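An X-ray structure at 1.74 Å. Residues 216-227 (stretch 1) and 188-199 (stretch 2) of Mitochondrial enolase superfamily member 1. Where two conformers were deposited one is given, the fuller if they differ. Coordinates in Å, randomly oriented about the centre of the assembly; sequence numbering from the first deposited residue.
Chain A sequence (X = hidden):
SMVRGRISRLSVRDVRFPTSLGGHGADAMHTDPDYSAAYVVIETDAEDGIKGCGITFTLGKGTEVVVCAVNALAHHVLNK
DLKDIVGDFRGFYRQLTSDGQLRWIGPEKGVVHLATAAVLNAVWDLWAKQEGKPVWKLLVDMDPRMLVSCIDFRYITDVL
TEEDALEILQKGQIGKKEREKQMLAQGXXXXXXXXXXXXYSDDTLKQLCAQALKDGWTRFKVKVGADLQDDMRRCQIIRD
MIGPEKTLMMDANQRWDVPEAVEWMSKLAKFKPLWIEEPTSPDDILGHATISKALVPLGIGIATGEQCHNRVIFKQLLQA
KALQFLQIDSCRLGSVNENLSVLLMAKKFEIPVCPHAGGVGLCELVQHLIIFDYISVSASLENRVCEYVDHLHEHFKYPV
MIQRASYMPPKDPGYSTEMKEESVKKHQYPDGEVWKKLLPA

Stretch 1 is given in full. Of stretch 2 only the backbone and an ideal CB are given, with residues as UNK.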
ATOM      1  N   GLY A 216     -36.126  13.959   5.266  1.00 35.28           N
ATOM      2  CA  GLY A 216     -35.875  13.454   6.611  1.00 33.45           C
ATOM      3  C   GLY A 216     -34.425  13.362   7.066  1.00 33.08           C
ATOM      4  O   GLY A 216     -34.169  12.850   8.158  1.00 32.98           O
ATOM      5  N   TRP A 217     -33.448  13.823   6.252  1.00 26.74           N
ATOM      6  CA  TRP A 217     -32.038  13.761   6.701  1.00 24.74           C
ATOM      7  C   TRP A 217     -31.769  14.803   7.795  1.00 27.14           C
ATOM      8  O   TRP A 217     -32.256  15.918   7.704  1.00 26.38           O
ATOM      9  CB  TRP A 217     -31.052  13.939   5.524  1.00 22.90           C
ATOM     10  CG  TRP A 217     -31.161  12.826   4.536  1.00 24.02           C
ATOM     11  CD1 TRP A 217     -31.944  12.787   3.412  1.00 28.07           C
ATOM     12  CD2 TRP A 217     -30.601  11.510   4.685  1.00 22.40           C
ATOM     13  NE1 TRP A 217     -31.833  11.548   2.805  1.00 27.90           N
ATOM     14  CE2 TRP A 217     -30.999  10.753   3.557  1.00 27.00           C
ATOM     15  CE3 TRP A 217     -29.738  10.924   5.628  1.00 21.93           C
ATOM     16  CZ2 TRP A 217     -30.578   9.424   3.358  1.00 24.28           C
ATOM     17  CZ3 TRP A 217     -29.303   9.618   5.425  1.00 21.38           C
ATOM     18  CH2 TRP A 217     -29.742   8.872   4.325  1.00 22.08           C
ATOM     19  N   THR A 218     -30.971  14.434   8.820  1.00 25.11           N
ATOM     20  CA  THR A 218     -30.646  15.332   9.933  1.00 25.77           C
ATOM     21  C   THR A 218     -29.136  15.327  10.229  1.00 27.10           C
ATOM     22  O   THR A 218     -28.704  16.028  11.129  1.00 24.84           O
ATOM     23  CB  THR A 218     -31.448  14.941  11.207  1.00 30.78           C
ATOM     24  OG1 THR A 218     -31.040  13.634  11.632  1.00 30.60           O
ATOM     25  CG2 THR A 218     -32.976  15.047  11.030  1.00 28.77           C
ATOM     26  N   ARG A 219     -28.320  14.504   9.482  1.00 23.58           N
ATOM     27  CA  ARG A 219     -26.872  14.368   9.650  1.00 22.20           C
ATOM     28  C   ARG A 219     -26.219  14.544   8.269  1.00 23.25           C
ATOM     29  O   ARG A 219     -26.636  13.899   7.305  1.00 22.36           O
ATOM     30  CB  ARG A 219     -26.539  13.008  10.264  1.00 20.00           C
ATOM     31  CG  ARG A 219     -27.363  12.699  11.514  1.00 19.55           C
ATOM     32  CD  ARG A 219     -27.066  11.290  12.010  1.00 23.18           C
ATOM     33  NE  ARG A 219     -28.053  10.956  13.043  1.00 29.29           N
ATOM     34  CZ  ARG A 219     -29.133  10.208  12.844  1.00 37.72           C
ATOM     35  NH1 ARG A 219     -29.334   9.616  11.669  1.00 22.31           N
ATOM     36  NH2 ARG A 219     -30.006  10.016  13.830  1.00 27.15           N
ATOM     37  N   PHE A 220     -25.291  15.486   8.162  1.00 18.87           N
ATOM     38  CA  PHE A 220     -24.732  15.942   6.901  1.00 17.69           C
ATOM     39  C   PHE A 220     -23.223  16.028   6.866  1.00 23.77           C
ATOM     40  O   PHE A 220     -22.602  16.578   7.772  1.00 23.30           O
ATOM     41  CB  PHE A 220     -25.294  17.379   6.617  1.00 20.18           C
ATOM     42  CG  PHE A 220     -26.772  17.430   6.318  1.00 22.04           C
ATOM     43  CD1 PHE A 220     -27.716  17.427   7.352  1.00 23.90           C
ATOM     44  CD2 PHE A 220     -27.225  17.544   5.010  1.00 22.77           C
ATOM     45  CE1 PHE A 220     -29.085  17.489   7.073  1.00 26.96           C
ATOM     46  CE2 PHE A 220     -28.598  17.567   4.731  1.00 26.09           C
ATOM     47  CZ  PHE A 220     -29.518  17.580   5.768  1.00 25.06           C
ATOM     48  N   LYS A 221     -22.636  15.538   5.750  1.00 19.34           N
ATOM     49  CA  LYS A 221     -21.208  15.682   5.560  1.00 19.06           C
ATOM     50  C   LYS A 221     -20.965  16.755   4.526  1.00 20.35           C
ATOM     51  O   LYS A 221     -21.790  16.970   3.630  1.00 20.90           O
ATOM     52  CB  LYS A 221     -20.511  14.353   5.160  1.00 22.10           C
ATOM     53  CG  LYS A 221     -18.981  14.456   5.264  1.00 27.99           C
ATOM     54  CD  LYS A 221     -18.304  13.151   5.704  1.00 28.15           C
ATOM     55  CE  LYS A 221     -18.093  12.340   4.471  1.00 24.99           C
ATOM     56  NZ  LYS A 221     -17.582  10.982   4.804  1.00 19.91           N
ATOM     57  N   VAL A 222     -19.818  17.429   4.646  1.00 17.70           N
ATOM     58  CA  VAL A 222     -19.377  18.447   3.685  1.00 17.03           C
ATOM     59  C   VAL A 222     -17.886  18.244   3.392  1.00 21.36           C
ATOM     60  O   VAL A 222     -17.084  18.049   4.309  1.00 20.92           O
ATOM     61  CB  VAL A 222     -19.690  19.899   4.199  1.00 20.97           C
ATOM     62  CG1 VAL A 222     -19.000  20.171   5.546  1.00 21.79           C
ATOM     63  CG2 VAL A 222     -19.276  20.956   3.182  1.00 21.29           C
ATOM     64  N   LYS A 223     -17.515  18.307   2.109  1.00 17.65           N
ATOM     65  CA  LYS A 223     -16.116  18.226   1.703  1.00 17.60           C
ATOM     66  C   LYS A 223     -15.468  19.577   1.869  1.00 22.50           C
ATOM     67  O   LYS A 223     -16.049  20.614   1.493  1.00 22.19           O
ATOM     68  CB  LYS A 223     -15.979  17.783   0.228  1.00 18.49           C
ATOM     69  CG  LYS A 223     -16.565  16.420  -0.094  1.00 20.03           C
ATOM     70  CD  LYS A 223     -15.864  15.297   0.704  1.00 20.61           C
ATOM     71  CE  LYS A 223     -16.726  14.060   0.636  1.00 28.18           C
ATOM     72  NZ  LYS A 223     -15.928  12.816   0.792  1.00 29.48           N
ATOM     73  N   VAL A 224     -14.226  19.548   2.343  1.00 18.46           N
ATOM     74  CA  VAL A 224     -13.386  20.735   2.583  1.00 19.99           C
ATOM     75  C   VAL A 224     -11.949  20.456   2.137  1.00 22.59           C
ATOM     76  O   VAL A 224     -11.620  19.305   1.781  1.00 19.41           O
ATOM     77  CB  VAL A 224     -13.428  21.156   4.101  1.00 22.16           C
ATOM     78  CG1 VAL A 224     -14.871  21.485   4.569  1.00 22.34           C
ATOM     79  CG2 VAL A 224     -12.766  20.095   5.002  1.00 20.06           C
ATOM     80  N   GLY A 225     -11.098  21.485   2.197  1.00 23.52           N
ATOM     81  CA  GLY A 225      -9.661  21.319   2.031  1.00 22.68           C
ATOM     82  C   GLY A 225      -8.922  21.791   0.804  1.00 25.29           C
ATOM     83  O   GLY A 225      -7.706  21.633   0.767  1.00 24.50           O
ATOM     84  N   ALA A 226      -9.620  22.326  -0.213  1.00 21.48           N
ATOM     85  CA  ALA A 226      -8.946  22.843  -1.414  1.00 22.62           C
ATOM     86  C   ALA A 226      -8.812  24.349  -1.315  1.00 27.06           C
ATOM     87  O   ALA A 226      -7.818  24.921  -1.779  1.00 27.85           O
ATOM     88  CB  ALA A 226      -9.742  22.469  -2.675  1.00 23.18           C
ATOM     89  N   ASP A 227      -9.834  24.997  -0.740  1.00 21.91           N
ATOM     90  CA  ASP A 227      -9.924  26.452  -0.709  1.00 21.57           C
ATOM     91  C   ASP A 227     -10.717  26.869   0.525  1.00 24.16           C
ATOM     92  O   ASP A 227     -11.906  26.576   0.624  1.00 22.49           O
ATOM     93  CB  ASP A 227     -10.588  26.973  -2.014  1.00 22.73           C
ATOM     94  CG  ASP A 227     -10.594  28.499  -2.080  1.00 34.59           C
ATOM     95  OD1 ASP A 227     -11.324  29.137  -1.270  1.00 32.00           O
ATOM     96  OD2 ASP A 227      -9.791  29.058  -2.850  1.00 42.61           O
ATOM     97  N   UNK A 188     -30.480   1.033  10.655  1.00 19.05           N
ATOM     98  CA  UNK A 188     -29.201   1.555  11.137  1.00 18.40           C
ATOM     99  C   UNK A 188     -29.093   3.034  10.777  1.00 23.02           C
ATOM    100  O   UNK A 188     -29.214   3.370   9.607  1.00 21.31           O
ATOM    101  CB  UNK A 188     -28.029   0.768  10.547  1.00 18.40           C
ATOM    102  N   UNK A 189     -28.830   3.920  11.774  1.00 20.89           N
ATOM    103  CA  UNK A 189     -28.855   5.370  11.511  1.00 18.88           C
ATOM    104  C   UNK A 189     -27.801   5.775  10.467  1.00 21.35           C
ATOM    105  O   UNK A 189     -26.677   5.262  10.488  1.00 18.65           O
ATOM    106  CB  UNK A 189     -28.621   6.144  12.810  1.00 18.88           C
ATOM    107  N   UNK A 190     -28.207   6.649   9.519  1.00 18.73           N
ATOM    108  CA  UNK A 190     -27.306   7.118   8.453  1.00 18.86           C
ATOM    109  C   UNK A 190     -27.142   8.640   8.428  1.00 20.83           C
ATOM    110  O   UNK A 190     -27.883   9.386   9.060  1.00 20.44           O
ATOM    111  CB  UNK A 190     -27.826   6.646   7.094  1.00 18.86           C
ATOM    112  N   UNK A 191     -26.109   9.088   7.713  1.00 18.27           N
ATOM    113  CA  UNK A 191     -25.914  10.501   7.405  1.00 18.34           C
ATOM    114  C   UNK A 191     -25.815  10.584   5.909  1.00 20.14           C
ATOM    115  O   UNK A 191     -25.442   9.570   5.267  1.00 19.13           O
ATOM    116  CB  UNK A 191     -24.678  11.088   8.090  1.00 18.34           C
ATOM    117  N   UNK A 192     -26.130  11.757   5.347  1.00 18.15           N
ATOM    118  CA  UNK A 192     -26.039  11.955   3.921  1.00 19.62           C
ATOM    119  C   UNK A 192     -24.758  12.772   3.502  1.00 21.06           C
ATOM    120  O   UNK A 192     -24.402  13.770   4.114  1.00 20.93           O
ATOM    121  CB  UNK A 192     -27.307  12.666   3.443  1.00 19.62           C
ATOM    122  N   UNK A 193     -24.148  12.348   2.394  1.00 18.71           N
ATOM    123  CA  UNK A 193     -22.995  13.037   1.787  1.00 19.14           C
ATOM    124  C   UNK A 193     -23.502  13.744   0.490  1.00 22.00           C
ATOM    125  O   UNK A 193     -22.716  14.327  -0.247  1.00 20.96           O
ATOM    126  CB  UNK A 193     -21.863  12.054   1.483  1.00 19.14           C
ATOM    127  N   UNK A 194     -24.812  13.707   0.237  1.00 22.62           N
ATOM    128  CA  UNK A 194     -25.348  14.269  -1.004  0.50 24.38           C
ATOM    129  C   UNK A 194     -25.244  15.826  -1.122  1.00 28.98           C
ATOM    130  O   UNK A 194     -25.366  16.335  -2.235  1.00 30.54           O
ATOM    131  CB  UNK A 194     -26.815  13.853  -1.126  0.50 24.38           C
ATOM    132  N   UNK A 195     -24.973  16.577  -0.035  1.00 24.89           N
ATOM    133  CA  UNK A 195     -24.787  18.054  -0.123  1.00 25.01           C
ATOM    134  C   UNK A 195     -23.290  18.412   0.017  1.00 28.01           C
ATOM    135  O   UNK A 195     -22.932  19.597   0.156  1.00 26.98           O
ATOM    136  CB  UNK A 195     -25.600  18.765   0.961  1.00 25.01           C
ATOM    137  N   UNK A 196     -22.420  17.385   0.078  1.00 22.68           N
ATOM    138  CA  UNK A 196     -21.019  17.581   0.426  1.00 20.61           C
ATOM    139  C   UNK A 196     -20.106  18.110  -0.667  1.00 23.17           C
ATOM    140  O   UNK A 196     -19.062  18.679  -0.333  1.00 21.09           O
ATOM    141  CB  UNK A 196     -20.450  16.248   0.917  1.00 20.61           C
ATOM    142  N   UNK A 197     -20.431  17.846  -1.919  1.00 19.89           N
ATOM    143  CA  UNK A 197     -19.482  17.942  -3.034  1.00 21.07           C
ATOM    144  C   UNK A 197     -19.069  19.348  -3.407  1.00 24.25           C
ATOM    145  O   UNK A 197     -19.795  20.322  -3.152  1.00 22.54           O
ATOM    146  CB  UNK A 197     -20.083  17.271  -4.271  1.00 21.07           C
ATOM    147  N   UNK A 198     -17.826  19.446  -3.931  1.00 22.74           N
ATOM    148  CA  UNK A 198     -17.259  20.700  -4.417  1.00 24.87           C
ATOM    149  C   UNK A 198     -17.844  21.066  -5.818  1.00 29.05           C
ATOM    150  O   UNK A 198     -18.178  20.178  -6.607  1.00 26.73           O
ATOM    151  CB  UNK A 198     -15.734  20.588  -4.483  1.00 24.87           C
ATOM    152  N   UNK A 199     -17.931  22.370  -6.097  1.00 25.43           N
ATOM    153  CA  UNK A 199     -18.361  22.896  -7.395  1.00 25.74           C
ATOM    154  C   UNK A 199     -19.776  23.427  -7.481  1.00 32.17           C
ATOM    155  O   UNK A 199     -20.163  24.000  -8.514  1.00 33.08           O
ATOM    156  CB  UNK A 199     -18.207  21.796  -8.447  1.00 25.74           C
TER

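Position 188 lies beyond the reach of stretch 1, so nothing there limits the choice. It is Tyr188, which opens the strand.

At 189 the CB points sideways, 3.7 Å from Arg219 NH1. Phi is -62°, which proline allows. The residue is Pro189. Its CB lies over one face of the Arg219 guanidinium, 3.9 Å from NH1.

At 190 the ideal CB is 3.7 Å from Trp217 CZ3, so a small side chain suits best here. It is Ala190. Its CB meets the edge of the indole. Its carbonyl O accepts a hydrogen bond from Arg219 NH1 at 3.0 Å. Water 1 links the same O to Thr218 N.

At 191 the ideal CB is tight against Arg219 CB, 3.4 Å away. Beyond it runs the Lys221 chain, ending in an ammonium. A side chain long enough to carry an acceptor to it, such as tyrosine, would suit; acids and amides fall short of NZ as it lies. It is Tyr191. Lys221 NZ donates to Tyr191 OH at 2.8 Å.

Position 192 points toward stretch 1, between Trp217 and Phe220. Its backbone bridges Phe220: N donates to Arg219 O at 2.9 Å, and O accepts from Lys221 N at 3.0 Å. Valine, isoleucine or threonine would fit such a strand site. It is Thr192. Its CB sits over the Trp217 six-membered ring, 3.9 Å from the centroid, a CH-pi contact. Thr192 CG2 is 3.7 Å from Phe220 CD2. OG1 of Thr192 accepts from the backbone N of 194 at 3.1 Å.

Position 193 begins a type I turn, its CB sideways and 4.5 Å from Lys221 CB. Small or polar residues suit. It is Thr193.

At 194 no atom of stretch 1 is near the CB. A small polar residue suits the turn, and Ser194 is found.

At 195 the CB points toward stretch 1, 4.5 Å from Phe220 CD2. A modest apolar group would fit. It is Cys195, with SG at the edge of the Phe220 ring, 4.0 Å from Phe220 CE2. Water 2 joins its N to Thr192 O and Lys221 O.

At 196 the ideal CB is tight, 3.1 Å from Lys221 O. Alanine or glycine fits best. It is Ala196, whose O accepts from Lys223 N at 2.9 Å.

At 197 the CB points away, so only a long side chain could return. Trp197 does, with CZ3 3.7 Å from Lys223 CE.

At 198 a flexible apolar chain could reach Lys223 and Ala226. Leu198 CD2 lies 3.6 Å from Lys223 CB.

Phi of 103° at 199 calls for glycine, and it is Gly199.

Stretch 2 188-199: YPAYTTSCAWLG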
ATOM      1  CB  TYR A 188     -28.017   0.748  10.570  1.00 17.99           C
ATOM      2  CG  TYR A 188     -26.773   0.959  11.412  1.00 16.66           C
ATOM      3  CD1 TYR A 188     -26.024   2.128  11.298  1.00 18.29           C
ATOM      4  CD2 TYR A 188     -26.423   0.049  12.407  1.00 18.45           C
ATOM      5  CE1 TYR A 188     -24.946   2.385  12.154  1.00 19.27           C
ATOM      6  CE2 TYR A 188     -25.341   0.288  13.259  1.00 18.85           C
ATOM      7  CZ  TYR A 188     -24.592   1.447  13.114  1.00 20.88           C
ATOM      8  OH  TYR A 188     -23.538   1.685  13.955  1.00 17.58           O
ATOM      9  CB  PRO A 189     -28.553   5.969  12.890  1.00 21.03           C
ATOM     10  CG  PRO A 189     -27.752   4.866  13.633  1.00 24.53           C
ATOM     11  CD  PRO A 189     -28.585   3.653  13.212  1.00 23.12           C
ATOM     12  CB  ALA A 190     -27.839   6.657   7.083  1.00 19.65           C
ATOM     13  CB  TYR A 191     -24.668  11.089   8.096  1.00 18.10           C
ATOM     14  CG  TYR A 191     -23.316  10.620   7.589  1.00 18.95           C
ATOM     15  CD1 TYR A 191     -22.650  11.316   6.579  1.00 20.16           C
ATOM     16  CD2 TYR A 191     -22.607   9.617   8.258  1.00 18.20           C
ATOM     17  CE1 TYR A 191     -21.369  10.946   6.166  1.00 20.85           C
ATOM     18  CE2 TYR A 191     -21.285   9.295   7.905  1.00 19.31           C
ATOM     19  CZ  TYR A 191     -20.677   9.961   6.854  1.00 21.72           C
ATOM     20  OH  TYR A 191     -19.412   9.636   6.465  1.00 21.43           O
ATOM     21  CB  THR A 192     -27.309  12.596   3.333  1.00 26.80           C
ATOM     22  OG1 THR A 192     -27.137  12.612   1.923  1.00 22.71           O
ATOM     23  CG2 THR A 192     -27.601  14.039   3.898  1.00 22.13           C
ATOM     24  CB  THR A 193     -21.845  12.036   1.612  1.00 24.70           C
ATOM     25  OG1 THR A 193     -21.503  11.619   2.935  1.00 23.13           O
ATOM     26  CG2 THR A 193     -20.539  12.669   0.972  1.00 19.90           C
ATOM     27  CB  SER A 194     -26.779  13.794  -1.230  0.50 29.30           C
ATOM     28  OG  SER A 194     -26.759  12.387  -1.420  0.50 38.21           O
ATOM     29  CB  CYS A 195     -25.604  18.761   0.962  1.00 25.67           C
ATOM     30  SG  CYS A 195     -27.363  18.309   0.988  1.00 30.05           S
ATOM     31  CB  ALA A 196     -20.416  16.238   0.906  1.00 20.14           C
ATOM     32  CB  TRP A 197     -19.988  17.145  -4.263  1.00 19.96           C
ATOM     33  CG  TRP A 197     -20.509  15.770  -3.891  1.00 20.80           C
ATOM     34  CD1 TRP A 197     -21.805  15.335  -3.933  1.00 23.72           C
ATOM     35  CD2 TRP A 197     -19.730  14.660  -3.385  1.00 20.22           C
ATOM     36  NE1 TRP A 197     -21.875  14.002  -3.539  1.00 23.57           N
ATOM     37  CE2 TRP A 197     -20.622  13.578  -3.175  1.00 23.99           C
ATOM     38  CE3 TRP A 197     -18.348  14.464  -3.128  1.00 21.30           C
ATOM     39  CZ2 TRP A 197     -20.186  12.331  -2.679  1.00 23.38           C
ATOM     40  CZ3 TRP A 197     -17.912  13.203  -2.729  1.00 21.83           C
ATOM     41  CH2 TRP A 197     -18.829  12.167  -2.472  1.00 22.21           C
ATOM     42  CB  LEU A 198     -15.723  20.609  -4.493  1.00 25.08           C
ATOM     43  CG  LEU A 198     -14.864  20.286  -3.245  1.00 29.17           C
ATOM     44  CD1 LEU A 198     -13.481  20.988  -3.323  1.00 28.37           C
ATOM     45  CD2 LEU A 198     -15.522  20.593  -1.988  1.00 26.10           C
TER
HETATM   46  O   HOH W   1     -29.825  11.653   9.072  1.00 21.69           O
HETATM   47  O   HOH W   2     -24.292  16.190   2.711  1.00 20.77           O
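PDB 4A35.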